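Local coordinates for protein alkaline phosphatase (Thermus thermophilus, PDB 7KWD) that probably hydrolyses phosphate monoesters as a homodimeric alkaline phosphatase that carries two zinc ions and one magnesium ion, at residues A[318-323]-A[431-436]; A[47-52]-A[272-277]; A[93-98]-A[146-151]; A[87-92]-A[107-112]; A[276-281]-A[426-431]. One frame throughout, in Å; residues are numbered along the deposited sequence.

Contact 1. Residues A[318-323]-A[431-436]; sequences HATGVG and GQHTAS. With ZN (zinc ion), chain E; ZN (zinc ion), chain F.
The imidazoles of His318 and His433 lie face to face, centroids 3.7 Å apart and planes 23° from parallel. The overlap is uneven: CE1 of His318 sits above the centre of the His433 ring, whereas ND1 of His433 meets the His318 ring nearer its rim. Each ring hands its NE2 to a different zinc ion, so the stack spaces two metal ligands. ND1 of His318 also gives a hydrogen bond to Ala319 O (3.1 Å), close to the ring plane, which restrains rotation of the ring. That same carbonyl takes Thr434 N at 2.9 Å from the opposite face of its plane. His433 ND1 is occupied by Thr93 O.

Thr320 lies alongside His433, pointing the same way, with OG1 3.2 Å from His433 CD2. Its OG1 stands anti to the carbonyl carbon (chi1 -62°), and from there the hydroxyl bonds to Asp275, a ligand of the same zinc as His433. A valine in its place would probably leave Asp275 OD1 without its hydroxyl mate and the carboxylate freer to turn. Further on, Gly321 N bonds to Gln432 O (2.9 Å), while Thr434 OG1 turns out to Glu52 of the second subunit.

Thr320 and His433 form an antiparallel non-hydrogen-bonded pair, and the short strand pairing brings both histidines into the two-zinc centre of the alkaline phosphatase fold.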
# COMPACT_ATOMS: atom_id res chain seq x y z
N HIS A 318 -11.09 2.07 -0.76
CA HIS A 318 -10.20 1.17 -1.49
C HIS A 318 -9.02 2.03 -1.96
O HIS A 318 -9.11 3.26 -2.00
CB HIS A 318 -10.85 0.52 -2.71
CG HIS A 318 -11.46 1.54 -3.61
ND1 HIS A 318 -10.71 2.29 -4.49
CD2 HIS A 318 -12.72 2.02 -3.67
CE1 HIS A 318 -11.49 3.16 -5.08
NE2 HIS A 318 -12.71 3.00 -4.62
N ALA A 319 -7.96 1.35 -2.38
CA ALA A 319 -6.83 2.00 -2.99
C ALA A 319 -7.06 2.15 -4.49
O ALA A 319 -7.79 1.37 -5.12
CB ALA A 319 -5.56 1.19 -2.74
N THR A 320 -6.41 3.17 -5.07
CA THR A 320 -6.49 3.41 -6.51
C THR A 320 -5.14 3.85 -7.04
O THR A 320 -4.48 4.72 -6.46
CB THR A 320 -7.56 4.45 -6.83
OG1 THR A 320 -8.80 3.94 -6.40
CG2 THR A 320 -7.62 4.74 -8.36
N GLY A 321 -4.76 3.26 -8.17
CA GLY A 321 -3.50 3.54 -8.81
C GLY A 321 -2.61 2.32 -8.81
O GLY A 321 -2.82 1.41 -9.62
N VAL A 322 -1.62 2.24 -7.91
CA VAL A 322 -1.37 3.22 -6.88
C VAL A 322 -0.15 4.02 -7.27
O VAL A 322 0.73 3.51 -7.99
CB VAL A 322 -1.18 2.54 -5.50
CG1 VAL A 322 -2.49 1.88 -5.05
CG2 VAL A 322 -0.04 1.56 -5.50
N GLY A 323 -0.10 5.25 -6.77
CA GLY A 323 0.91 6.22 -7.14
C GLY A 323 2.03 6.34 -6.13
O GLY A 323 1.98 7.15 -5.20
N GLY A 431 -4.29 2.68 -13.94
CA GLY A 431 -5.23 3.78 -13.82
C GLY A 431 -6.52 3.38 -13.10
O GLY A 431 -7.52 4.10 -13.16
N GLN A 432 -6.52 2.24 -12.40
CA GLN A 432 -7.72 1.68 -11.80
C GLN A 432 -7.54 1.40 -10.30
O GLN A 432 -6.45 1.55 -9.75
CB GLN A 432 -8.11 0.38 -12.54
CG GLN A 432 -8.50 0.59 -14.00
CD GLN A 432 -7.29 0.53 -14.94
OE1 GLN A 432 -6.73 1.56 -15.28
NE2 GLN A 432 -6.89 -0.68 -15.33
N HIS A 433 -8.62 0.97 -9.65
CA HIS A 433 -8.55 0.55 -8.25
C HIS A 433 -7.64 -0.67 -8.11
O HIS A 433 -7.42 -1.44 -9.05
CB HIS A 433 -9.91 0.15 -7.71
CG HIS A 433 -10.94 1.20 -7.87
ND1 HIS A 433 -12.27 0.99 -7.56
CD2 HIS A 433 -10.86 2.47 -8.32
CE1 HIS A 433 -12.96 2.09 -7.82
NE2 HIS A 433 -12.13 2.99 -8.29
N THR A 434 -7.10 -0.84 -6.91
CA THR A 434 -6.30 -2.02 -6.58
C THR A 434 -6.90 -2.71 -5.37
O THR A 434 -7.83 -2.22 -4.73
CB THR A 434 -4.83 -1.66 -6.33
OG1 THR A 434 -4.74 -0.86 -5.13
CG2 THR A 434 -4.23 -0.89 -7.51
N ALA A 435 -6.35 -3.88 -5.06
CA ALA A 435 -6.91 -4.80 -4.08
C ALA A 435 -6.33 -4.63 -2.68
O ALA A 435 -6.75 -5.34 -1.74
CB ALA A 435 -6.66 -6.24 -4.51
N SER A 436 -5.38 -3.75 -2.51
CA SER A 436 -4.71 -3.55 -1.23
C SER A 436 -5.70 -3.29 -0.09
O SER A 436 -6.64 -2.49 -0.24
CB SER A 436 -3.77 -2.34 -1.37
OG SER A 436 -3.36 -1.89 -0.08
ZN ZN E . -14.22 4.64 -4.29
ZN ZN F . -12.54 5.07 -8.82
O HOH W 1 -8.28 -1.67 -2.12

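Contact 2. Residues A[47-52]-A[272-277]; sequences DGFSWE and GRIDHA. With MG (magnesium ion), chain D; ZN (zinc ion), chain E; ZN (zinc ion), chain F.
The carboxylate of Asp47 is gripped by two metals where it comes up against Asp275: OD1 binds one zinc ion at 2.2 Å, and OD2 binds magnesium, with a longer approach to the same zinc. OD1 also rests 3.1 Å from CB of Asp275. The two carboxylates cross with their planes 47° apart. In Asp275, CG, anti to the backbone N (chi1 -177°), is carried toward the other zinc, where OD2 binds at 2.0 Å; its OD1 has Thr320 as a hydrogen-bond partner.

Backbone closeness makes this possible. Asp47 O takes a bent, weak hydrogen bond from Asp275 N (2.8 Å) in the first turn of helix 273-280. Gly48 passes so near that a CB there would fall 2.4 Å from Asp275 CA. Beyond it, Ile274 CG2 packs at the edge of the Phe49 ring, 4.1 Å from Phe49 CB. From the other end, Gly272 O receives a bond from a magnesium-bound water at 2.6 Å.

One aspartate thus ties zinc to magnesium while its neighbour serves the second zinc, and the metals would probably offset the repulsion between two carboxylates held this close.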
# COMPACT_ATOMS: atom_id res chain seq x y z
N ASP A 47 -11.82 8.56 -0.56
CA ASP A 47 -12.09 7.67 -1.67
C ASP A 47 -10.83 7.42 -2.48
O ASP A 47 -10.17 8.36 -2.92
CB ASP A 47 -13.18 8.26 -2.56
CG ASP A 47 -13.84 7.21 -3.39
OD1 ASP A 47 -13.09 6.52 -4.11
OD2 ASP A 47 -15.09 7.04 -3.28
N GLY A 48 -10.49 6.15 -2.69
CA GLY A 48 -9.35 5.78 -3.51
C GLY A 48 -7.98 5.99 -2.89
O GLY A 48 -6.96 5.90 -3.58
N PHE A 49 -7.93 6.18 -1.57
CA PHE A 49 -6.74 6.61 -0.86
C PHE A 49 -5.87 5.42 -0.49
O PHE A 49 -6.29 4.55 0.28
CB PHE A 49 -7.16 7.39 0.39
CG PHE A 49 -6.04 7.93 1.24
CD1 PHE A 49 -5.23 8.96 0.79
CD2 PHE A 49 -5.84 7.43 2.55
CE1 PHE A 49 -4.23 9.49 1.59
CE2 PHE A 49 -4.84 7.95 3.35
CZ PHE A 49 -4.05 8.99 2.89
N SER A 50 -4.66 5.40 -1.02
CA SER A 50 -3.73 4.30 -0.78
C SER A 50 -2.66 4.72 0.20
O SER A 50 -2.53 5.90 0.56
CB SER A 50 -3.08 3.88 -2.10
OG SER A 50 -2.11 4.81 -2.47
N TRP A 51 -1.86 3.73 0.64
CA TRP A 51 -0.73 4.02 1.52
C TRP A 51 0.39 4.70 0.76
O TRP A 51 1.23 5.38 1.38
CB TRP A 51 -0.25 2.72 2.20
CG TRP A 51 -1.27 2.21 3.22
CD1 TRP A 51 -1.98 1.03 3.17
CD2 TRP A 51 -1.69 2.87 4.42
NE1 TRP A 51 -2.82 0.94 4.27
CE2 TRP A 51 -2.65 2.06 5.05
CE3 TRP A 51 -1.34 4.08 5.04
CZ2 TRP A 51 -3.26 2.41 6.25
CZ3 TRP A 51 -1.93 4.43 6.24
CH2 TRP A 51 -2.88 3.59 6.83
N GLU A 52 0.44 4.57 -0.56
CA GLU A 52 1.42 5.37 -1.28
C GLU A 52 1.02 6.84 -1.25
O GLU A 52 1.87 7.70 -1.01
CB GLU A 52 1.58 4.90 -2.73
CG GLU A 52 2.01 3.45 -2.88
CD GLU A 52 3.40 3.13 -2.33
OE1 GLU A 52 3.68 1.93 -2.14
OE2 GLU A 52 4.21 4.06 -2.08
N GLY A 272 -13.81 12.75 -2.20
CA GLY A 272 -14.10 11.78 -3.23
C GLY A 272 -13.26 11.84 -4.46
O GLY A 272 -13.40 10.97 -5.34
N ARG A 273 -12.40 12.85 -4.60
CA ARG A 273 -11.64 13.01 -5.84
C ARG A 273 -10.18 12.63 -5.67
O ARG A 273 -9.41 12.69 -6.65
CB ARG A 273 -11.78 14.44 -6.37
CG ARG A 273 -13.27 14.86 -6.53
CD ARG A 273 -13.54 15.84 -7.68
NE ARG A 273 -13.31 15.18 -8.97
CZ ARG A 273 -13.02 15.82 -10.09
NH1 ARG A 273 -12.93 17.14 -10.11
NH2 ARG A 273 -12.81 15.11 -11.19
N ILE A 274 -9.78 12.18 -4.48
CA ILE A 274 -8.52 11.46 -4.35
C ILE A 274 -8.51 10.31 -5.35
O ILE A 274 -7.55 10.14 -6.12
CB ILE A 274 -8.33 10.95 -2.92
CG1 ILE A 274 -8.18 12.13 -1.95
CG2 ILE A 274 -7.16 9.97 -2.85
CD1 ILE A 274 -8.31 11.72 -0.47
N ASP A 275 -9.59 9.51 -5.35
CA ASP A 275 -9.78 8.44 -6.33
C ASP A 275 -9.59 8.95 -7.75
O ASP A 275 -8.79 8.40 -8.51
CB ASP A 275 -11.18 7.84 -6.13
CG ASP A 275 -11.46 6.69 -7.05
OD1 ASP A 275 -10.72 5.67 -6.96
OD2 ASP A 275 -12.44 6.79 -7.83
N HIS A 276 -10.26 10.04 -8.10
CA HIS A 276 -10.23 10.53 -9.47
C HIS A 276 -8.82 10.93 -9.88
O HIS A 276 -8.37 10.61 -10.98
CB HIS A 276 -11.18 11.73 -9.62
CG HIS A 276 -12.60 11.38 -9.34
ND1 HIS A 276 -13.59 12.32 -9.27
CD2 HIS A 276 -13.19 10.19 -9.09
CE1 HIS A 276 -14.74 11.73 -9.00
NE2 HIS A 276 -14.53 10.44 -8.88
N ALA A 277 -8.12 11.66 -9.01
CA ALA A 277 -6.76 12.05 -9.35
C ALA A 277 -5.90 10.82 -9.52
O ALA A 277 -5.02 10.78 -10.38
CB ALA A 277 -6.17 12.95 -8.27
MG MG D . -16.77 8.18 -4.00
ZN ZN E . -14.22 4.64 -4.29
ZN ZN F . -12.54 5.07 -8.82
O HOH W 2 -15.27 9.18 -5.47
O HOH W 3 -18.60 9.19 -4.35
O HOH W 4 -17.30 7.04 -5.49

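Contact 3. Residues A[93-98]-A[146-151]; sequences TESSAA and HATPAS. With MG (magnesium ion), chain D; ZN (zinc ion), chain E.
Ser95 and Thr148 face each other with their hydroxyls 3.9 Å apart (OG to OG1), each on its own metal. Ser95 OG binds zinc at 2.1 Å, and Thr148 OG1 binds magnesium at 2.4 Å. The threonine oxygen is set there by chi1 of -62°, anti to its carbonyl carbon. Asp47 is a ligand of both ions, and Glu270 also binds the magnesium.

No direct hydrogen bond spans the two segments; water does that work. One magnesium-bound water lies 2.7 Å from Ser95 OG. A different water accepts from Thr148 OG1 and donates to Ser95 O. A third, also on magnesium, accepts from Thr148 N and lies 2.9 Å from His146 ND1, in the plane of that ring. The histidine therefore reaches the ion through solvent here. Away from the ions the helix starts touch lightly, Ala147 CB being 4.1 Å from Ser95 CB.

Farther out, Glu94 is the N-cap of helix 95-104. Its side chain folds back so that OE1 accepts from Ala97 N (3.0 Å) with its syn lone pair, nearly straight at 171°. OE2 takes both Ser96 N, from above the carboxylate plane, and Ser96 OG at 2.6 Å; a salt bridge to Arg159 adds a further hold. This cap holds the first turn of the helix and probably helps to position Ser95.

Ser95 is the predicted site of the phosphoserine intermediate, and a side-chain oxygen held on zinc beside a magnesium-bound water is consistent with metal-assisted attack on phosphate.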
# COMPACT_ATOMS: atom_id res chain seq x y z
N THR A 93 -12.77 -3.90 -5.79
CA THR A 93 -14.11 -3.36 -5.69
C THR A 93 -14.19 -2.08 -6.51
O THR A 93 -13.18 -1.48 -6.86
CB THR A 93 -14.44 -3.06 -4.23
OG1 THR A 93 -15.82 -2.75 -4.05
CG2 THR A 93 -13.62 -1.88 -3.76
N GLU A 94 -15.40 -1.61 -6.74
CA GLU A 94 -15.54 -0.17 -7.02
C GLU A 94 -16.41 0.44 -5.92
O GLU A 94 -16.73 -0.20 -4.91
CB GLU A 94 -16.03 0.08 -8.45
CG GLU A 94 -17.22 -0.74 -8.85
CD GLU A 94 -18.44 -0.41 -7.98
OE1 GLU A 94 -18.64 -1.13 -6.97
OE2 GLU A 94 -19.17 0.57 -8.28
N SER A 95 -16.78 1.70 -6.14
CA SER A 95 -17.24 2.54 -5.04
C SER A 95 -18.60 2.12 -4.50
O SER A 95 -18.85 2.25 -3.29
CB SER A 95 -17.27 3.99 -5.48
OG SER A 95 -16.08 4.64 -5.16
N SER A 96 -19.53 1.67 -5.36
CA SER A 96 -20.87 1.33 -4.85
C SER A 96 -20.82 0.10 -3.96
O SER A 96 -21.40 0.09 -2.87
CB SER A 96 -21.87 1.10 -6.00
OG SER A 96 -21.40 0.15 -6.92
N ALA A 97 -20.11 -0.95 -4.40
CA ALA A 97 -19.99 -2.13 -3.55
C ALA A 97 -19.21 -1.80 -2.28
O ALA A 97 -19.55 -2.29 -1.20
CB ALA A 97 -19.32 -3.27 -4.32
N ALA A 98 -18.21 -0.94 -2.37
CA ALA A 98 -17.46 -0.57 -1.17
C ALA A 98 -18.34 0.20 -0.21
O ALA A 98 -18.41 -0.10 0.98
CB ALA A 98 -16.24 0.24 -1.56
N HIS A 146 -23.32 10.95 -6.19
CA HIS A 146 -22.38 9.90 -6.54
C HIS A 146 -22.47 8.73 -5.56
O HIS A 146 -23.19 8.76 -4.56
CB HIS A 146 -20.97 10.50 -6.59
CG HIS A 146 -20.06 9.84 -7.58
ND1 HIS A 146 -18.88 9.25 -7.21
CD2 HIS A 146 -20.14 9.73 -8.93
CE1 HIS A 146 -18.27 8.78 -8.28
NE2 HIS A 146 -19.01 9.06 -9.35
N ALA A 147 -21.74 7.67 -5.89
CA ALA A 147 -21.98 6.37 -5.26
C ALA A 147 -21.74 6.40 -3.77
O ALA A 147 -22.51 5.82 -3.00
CB ALA A 147 -21.08 5.31 -5.88
N THR A 148 -20.70 7.10 -3.31
CA THR A 148 -20.32 6.96 -1.91
C THR A 148 -21.36 7.58 -1.00
O THR A 148 -21.83 6.91 -0.07
CB THR A 148 -18.93 7.55 -1.69
OG1 THR A 148 -17.98 6.82 -2.48
CG2 THR A 148 -18.57 7.45 -0.23
N PRO A 149 -21.78 8.82 -1.20
CA PRO A 149 -22.89 9.35 -0.39
C PRO A 149 -24.18 8.61 -0.64
O PRO A 149 -24.93 8.31 0.32
CB PRO A 149 -22.99 10.83 -0.84
CG PRO A 149 -22.24 10.91 -2.13
CD PRO A 149 -21.17 9.84 -2.07
N ALA A 150 -24.46 8.28 -1.91
CA ALA A 150 -25.78 7.74 -2.20
C ALA A 150 -25.95 6.36 -1.57
O ALA A 150 -27.04 6.01 -1.11
CB ALA A 150 -26.01 7.69 -3.71
N SER A 151 -24.86 5.57 -1.53
CA SER A 151 -24.98 4.22 -1.00
C SER A 151 -25.33 4.23 0.47
O SER A 151 -25.71 3.19 1.01
CB SER A 151 -23.67 3.46 -1.19
OG SER A 151 -22.67 4.02 -0.32
MG MG D . -16.77 8.18 -4.00
ZN ZN E . -14.22 4.64 -4.29
O HOH W 5 -17.38 4.46 -1.74
O HOH W 4 -17.30 7.04 -5.49
O HOH W 3 -18.60 9.19 -4.35
O HOH W 2 -15.27 9.18 -5.47

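Contact 4. Residues A[87-92]-A[107-112]; sequences SLTSYV and KTVNGG
Ser87 and Leu88 meet Thr108 and Asn110 where the loops at the two ends of helix 95-104 come back together. The entry loop, 87-92, and the exit loop, 107-112, have no regular secondary structure, and they close on each other through a few hydrogen bonds and carbon-to-carbon contacts.

The tight part is around Ser87. Its OG lies between the backbone N and the carbonyl carbon (chi1 58°) and approaches Asn110 OD1 to 2.8 Å, though Ser90 O also competes for that hydroxyl's proton. Next to it, Leu88 N gives a hydrogen bond to Thr108 O at 3.1 Å. At the other end of the Asn110 amide, ND2 makes a weak bond to Val92 O (3.3 Å) and a second bond to Ser331 O of the second subunit.

Toward the partly exposed side the contact becomes apolar and looser. CB of Leu88 rests on CB of Lys107 at 3.9 Å as the two side chains cross obliquely. Lys107 bends at its second torsion, which turns CD aside; its NZ is bound by Tyr86 O and Asp456. Leu88 CD2 comes only within 4.4 Å of Val109 CG2, and Thr89 CG2 touches the same methyl at similar range. Helix 479-487 lies against this greasy patch, with Ala482 touching Leu88, Thr89 and Val109.

Between the two parts sits one water, which accepts from Asn110 N at 3.2 Å, donates to Ser87 OG and bonds Thr89 OG1 at 2.8 Å.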
# COMPACT_ATOMS: atom_id res chain seq x y z
N SER A 87 -15.05 -7.04 -3.17
CA SER A 87 -16.50 -7.13 -3.27
C SER A 87 -16.89 -8.61 -3.41
O SER A 87 -16.05 -9.50 -3.25
CB SER A 87 -16.99 -6.29 -4.45
OG SER A 87 -16.37 -6.72 -5.64
N LEU A 88 -18.15 -8.88 -3.75
CA LEU A 88 -18.67 -10.25 -3.65
C LEU A 88 -18.03 -11.20 -4.66
O LEU A 88 -17.77 -12.37 -4.34
CB LEU A 88 -20.18 -10.23 -3.80
CG LEU A 88 -20.94 -11.55 -3.65
CD1 LEU A 88 -20.50 -12.31 -2.41
CD2 LEU A 88 -22.43 -11.21 -3.62
N THR A 89 -17.76 -10.71 -5.88
CA THR A 89 -17.21 -11.53 -6.96
C THR A 89 -15.88 -11.03 -7.52
O THR A 89 -15.36 -11.64 -8.45
CB THR A 89 -18.21 -11.64 -8.13
OG1 THR A 89 -18.42 -10.36 -8.74
CG2 THR A 89 -19.51 -12.16 -7.65
N SER A 90 -15.30 -9.97 -6.95
CA SER A 90 -14.07 -9.41 -7.49
C SER A 90 -13.15 -8.96 -6.37
O SER A 90 -13.57 -8.21 -5.48
CB SER A 90 -14.34 -8.20 -8.37
OG SER A 90 -13.13 -7.56 -8.70
N TYR A 91 -11.89 -9.35 -6.45
CA TYR A 91 -10.90 -8.88 -5.49
C TYR A 91 -10.57 -7.42 -5.64
O TYR A 91 -9.84 -6.90 -4.80
CB TYR A 91 -9.65 -9.72 -5.62
CG TYR A 91 -9.91 -10.97 -4.87
CD1 TYR A 91 -9.83 -10.95 -3.52
CD2 TYR A 91 -10.35 -12.12 -5.49
CE1 TYR A 91 -10.10 -12.00 -2.81
CE2 TYR A 91 -10.62 -13.22 -4.74
CZ TYR A 91 -10.48 -13.14 -3.38
OH TYR A 91 -10.74 -14.17 -2.47
N VAL A 92 -11.14 -6.73 -6.63
CA VAL A 92 -11.02 -5.28 -6.72
C VAL A 92 -12.42 -4.69 -6.79
O VAL A 92 -13.16 -4.93 -7.76
CB VAL A 92 -10.19 -4.85 -7.93
CG1 VAL A 92 -10.09 -3.31 -7.98
CG2 VAL A 92 -8.83 -5.53 -7.88
N LYS A 107 -21.48 -7.94 1.41
CA LYS A 107 -20.81 -7.81 0.12
C LYS A 107 -21.86 -7.80 -0.96
O LYS A 107 -22.83 -8.57 -0.91
CB LYS A 107 -19.86 -8.97 -0.12
CG LYS A 107 -18.87 -9.21 1.00
CD LYS A 107 -17.66 -8.31 0.84
CE LYS A 107 -16.46 -8.77 1.65
NZ LYS A 107 -15.40 -7.69 1.71
N THR A 108 -21.69 -6.90 -1.93
CA THR A 108 -22.55 -6.82 -3.11
C THR A 108 -21.68 -6.90 -4.35
O THR A 108 -20.44 -6.89 -4.30
CB THR A 108 -23.38 -5.54 -3.13
OG1 THR A 108 -22.51 -4.40 -3.18
CG2 THR A 108 -24.21 -5.46 -1.87
N VAL A 109 -22.35 -7.06 -5.47
CA VAL A 109 -21.71 -7.02 -6.78
C VAL A 109 -21.45 -5.56 -7.12
O VAL A 109 -22.25 -4.68 -6.80
CB VAL A 109 -22.62 -7.70 -7.80
CG1 VAL A 109 -22.17 -7.34 -9.18
CG2 VAL A 109 -22.63 -9.23 -7.54
N ASN A 110 -20.31 -5.31 -7.78
CA ASN A 110 -19.97 -3.94 -8.18
C ASN A 110 -21.09 -3.35 -9.02
O ASN A 110 -21.55 -3.99 -9.98
CB ASN A 110 -18.66 -3.93 -8.99
CG ASN A 110 -17.43 -4.35 -8.16
OD1 ASN A 110 -17.51 -4.50 -6.94
ND2 ASN A 110 -16.28 -4.55 -8.84
N GLY A 111 -21.56 -2.16 -8.65
CA GLY A 111 -22.50 -1.48 -9.54
C GLY A 111 -23.79 -0.91 -8.98
O GLY A 111 -24.16 0.23 -9.32
N GLY A 112 -24.51 -1.67 -8.18
CA GLY A 112 -25.71 -1.16 -7.57
C GLY A 112 -25.49 -0.50 -6.20
O GLY A 112 -24.50 -0.74 -5.51
O HOH W 6 -18.49 -7.93 -7.42

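Contact 5. Residues A[276-281]-A[426-431]; sequences HANHLN and IGWSSG. With ZN (zinc ion), chain F.
A Schellman motif ends helix 273-280, and its C-prime residue, Asn281, is laid flat on Trp428 of strand 426-428. With positive phi (67°), Asn281 turns the chain so that its CA stands over the six-membered ring, a CH-pi contact of 3.5 Å to the centroid. Its amide is stacked on the indole too, the planes only 12° apart, with CG 3.2 Å from Trp428 CG. That amide cannot easily rotate: ND2 gives bonds to Ser430 O and, back in its own helix, to Asn278 O, both 3.0 Å long and close to the amide plane, while OD1 is taken by Gln401.

Asn278 meets the same indole from the edge, OD1 lying in the ring plane 3.5 Å from CZ3; the oxygen's own hydrogen bond goes to Thr286. An alanine in place of Trp428 would probably open a gap beside the helix end and leave the Asn281 amide without the flat surface it stacks on.

Next to Asn278 in the helix, His279 ND1 donates to Gly431 O at 2.6 Å, almost straight (171°) and in the ring plane. Its NE2, on the other side of the imidazole, binds zinc at 2.2 Å alongside Asp275 and His433. A main-chain carbonyl bound to the non-coordinating nitrogen of a histidine ligand is typical of the second shell of zinc sites, here that of the alkaline phosphatase centre.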
# COMPACT_ATOMS: atom_id res chain seq x y z
N HIS A 276 -10.26 10.04 -8.10
CA HIS A 276 -10.23 10.53 -9.47
C HIS A 276 -8.82 10.93 -9.88
O HIS A 276 -8.37 10.61 -10.98
CB HIS A 276 -11.18 11.73 -9.62
CG HIS A 276 -12.60 11.38 -9.34
ND1 HIS A 276 -13.59 12.32 -9.27
CD2 HIS A 276 -13.19 10.19 -9.09
CE1 HIS A 276 -14.74 11.73 -9.00
NE2 HIS A 276 -14.53 10.44 -8.88
N ALA A 277 -8.12 11.66 -9.01
CA ALA A 277 -6.76 12.05 -9.35
C ALA A 277 -5.90 10.82 -9.52
O ALA A 277 -5.02 10.78 -10.38
CB ALA A 277 -6.17 12.95 -8.27
N ASN A 278 -6.11 9.80 -8.68
CA ASN A 278 -5.31 8.59 -8.82
C ASN A 278 -5.62 7.90 -10.13
O ASN A 278 -4.72 7.27 -10.72
CB ASN A 278 -5.55 7.65 -7.65
CG ASN A 278 -4.87 8.15 -6.36
OD1 ASN A 278 -3.94 8.95 -6.39
ND2 ASN A 278 -5.36 7.67 -5.23
N HIS A 279 -6.89 7.96 -10.57
CA HIS A 279 -7.26 7.47 -11.90
C HIS A 279 -6.49 8.21 -12.99
O HIS A 279 -5.96 7.58 -13.92
CB HIS A 279 -8.76 7.65 -12.12
CG HIS A 279 -9.61 6.57 -11.52
ND1 HIS A 279 -9.40 5.24 -11.79
CD2 HIS A 279 -10.66 6.63 -10.67
CE1 HIS A 279 -10.30 4.52 -11.14
NE2 HIS A 279 -11.08 5.34 -10.47
N LEU A 280 -6.40 9.55 -12.90
CA LEU A 280 -5.61 10.29 -13.88
C LEU A 280 -4.11 9.97 -13.82
O LEU A 280 -3.39 10.26 -14.77
CB LEU A 280 -5.76 11.80 -13.67
CG LEU A 280 -7.17 12.33 -13.48
CD1 LEU A 280 -7.15 13.81 -13.31
CD2 LEU A 280 -8.02 11.95 -14.64
N ASN A 281 -3.63 9.39 -12.72
CA ASN A 281 -2.20 9.21 -12.46
C ASN A 281 -1.54 10.57 -12.27
O ASN A 281 -0.44 10.79 -12.76
CB ASN A 281 -1.48 8.45 -13.58
CG ASN A 281 -1.70 6.95 -13.54
OD1 ASN A 281 -0.99 6.24 -14.23
ND2 ASN A 281 -2.70 6.48 -12.78
N ILE A 426 7.39 9.50 -9.18
CA ILE A 426 6.15 8.85 -8.73
C ILE A 426 5.58 8.09 -9.93
O ILE A 426 5.29 8.67 -10.97
CB ILE A 426 5.13 9.88 -8.20
CG1 ILE A 426 5.80 10.80 -7.19
CG2 ILE A 426 3.94 9.18 -7.55
CD1 ILE A 426 5.08 12.08 -6.91
N GLY A 427 5.46 6.77 -9.79
CA GLY A 427 4.87 5.94 -10.81
C GLY A 427 3.56 5.33 -10.32
O GLY A 427 3.17 5.52 -9.18
N TRP A 428 2.93 4.56 -11.22
CA TRP A 428 1.54 4.13 -11.04
C TRP A 428 1.39 2.69 -11.50
O TRP A 428 1.87 2.33 -12.58
CB TRP A 428 0.57 5.01 -11.84
CG TRP A 428 0.70 6.40 -11.45
CD1 TRP A 428 1.61 7.28 -11.92
CD2 TRP A 428 -0.08 7.09 -10.48
NE1 TRP A 428 1.45 8.50 -11.30
CE2 TRP A 428 0.42 8.41 -10.40
CE3 TRP A 428 -1.15 6.74 -9.66
CZ2 TRP A 428 -0.11 9.38 -9.55
CZ3 TRP A 428 -1.68 7.69 -8.79
CH2 TRP A 428 -1.15 9.00 -8.74
N SER A 429 0.78 1.86 -10.65
CA SER A 429 0.53 0.47 -11.02
C SER A 429 -0.47 0.39 -12.17
O SER A 429 -0.42 -0.54 -12.98
CB SER A 429 -0.03 -0.34 -9.84
OG SER A 429 0.61 -0.08 -8.61
N SER A 430 -1.38 1.36 -12.27
CA SER A 430 -2.54 1.23 -13.13
C SER A 430 -3.26 2.57 -13.10
O SER A 430 -2.87 3.48 -12.37
CB SER A 430 -3.45 0.09 -12.63
OG SER A 430 -4.51 0.61 -11.83
N GLY A 431 -4.29 2.68 -13.94
CA GLY A 431 -5.23 3.78 -13.82
C GLY A 431 -6.52 3.38 -13.10
O GLY A 431 -7.52 4.10 -13.16
ZN ZN F . -12.54 5.07 -8.82

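Contacts 1, 2, 3 and 5 together supply most ligands of the metal centre, and contact 4 joins the loops at the two ends of the helix that carries Ser95. Contacts 1 and 2 have centres 8 Å apart and are joined by Thr320 OG1 to Asp275 OD1 at 2.6 Å. Contact 1 meets contact 3 through His433 ND1 and Thr93 O, 2.7 Å apart, and shares Gly431 with contact 5. Contacts 2 and 5 use the same helix, 273-280, whose Asp275 and His279 bind one zinc. Contacts 2 and 3 share the magnesium and its three waters. Contact 4 lies about 19 Å from contact 2 between centres, but reaches contact 3 through Ser96 OG and Gly111 N (2.9 Å).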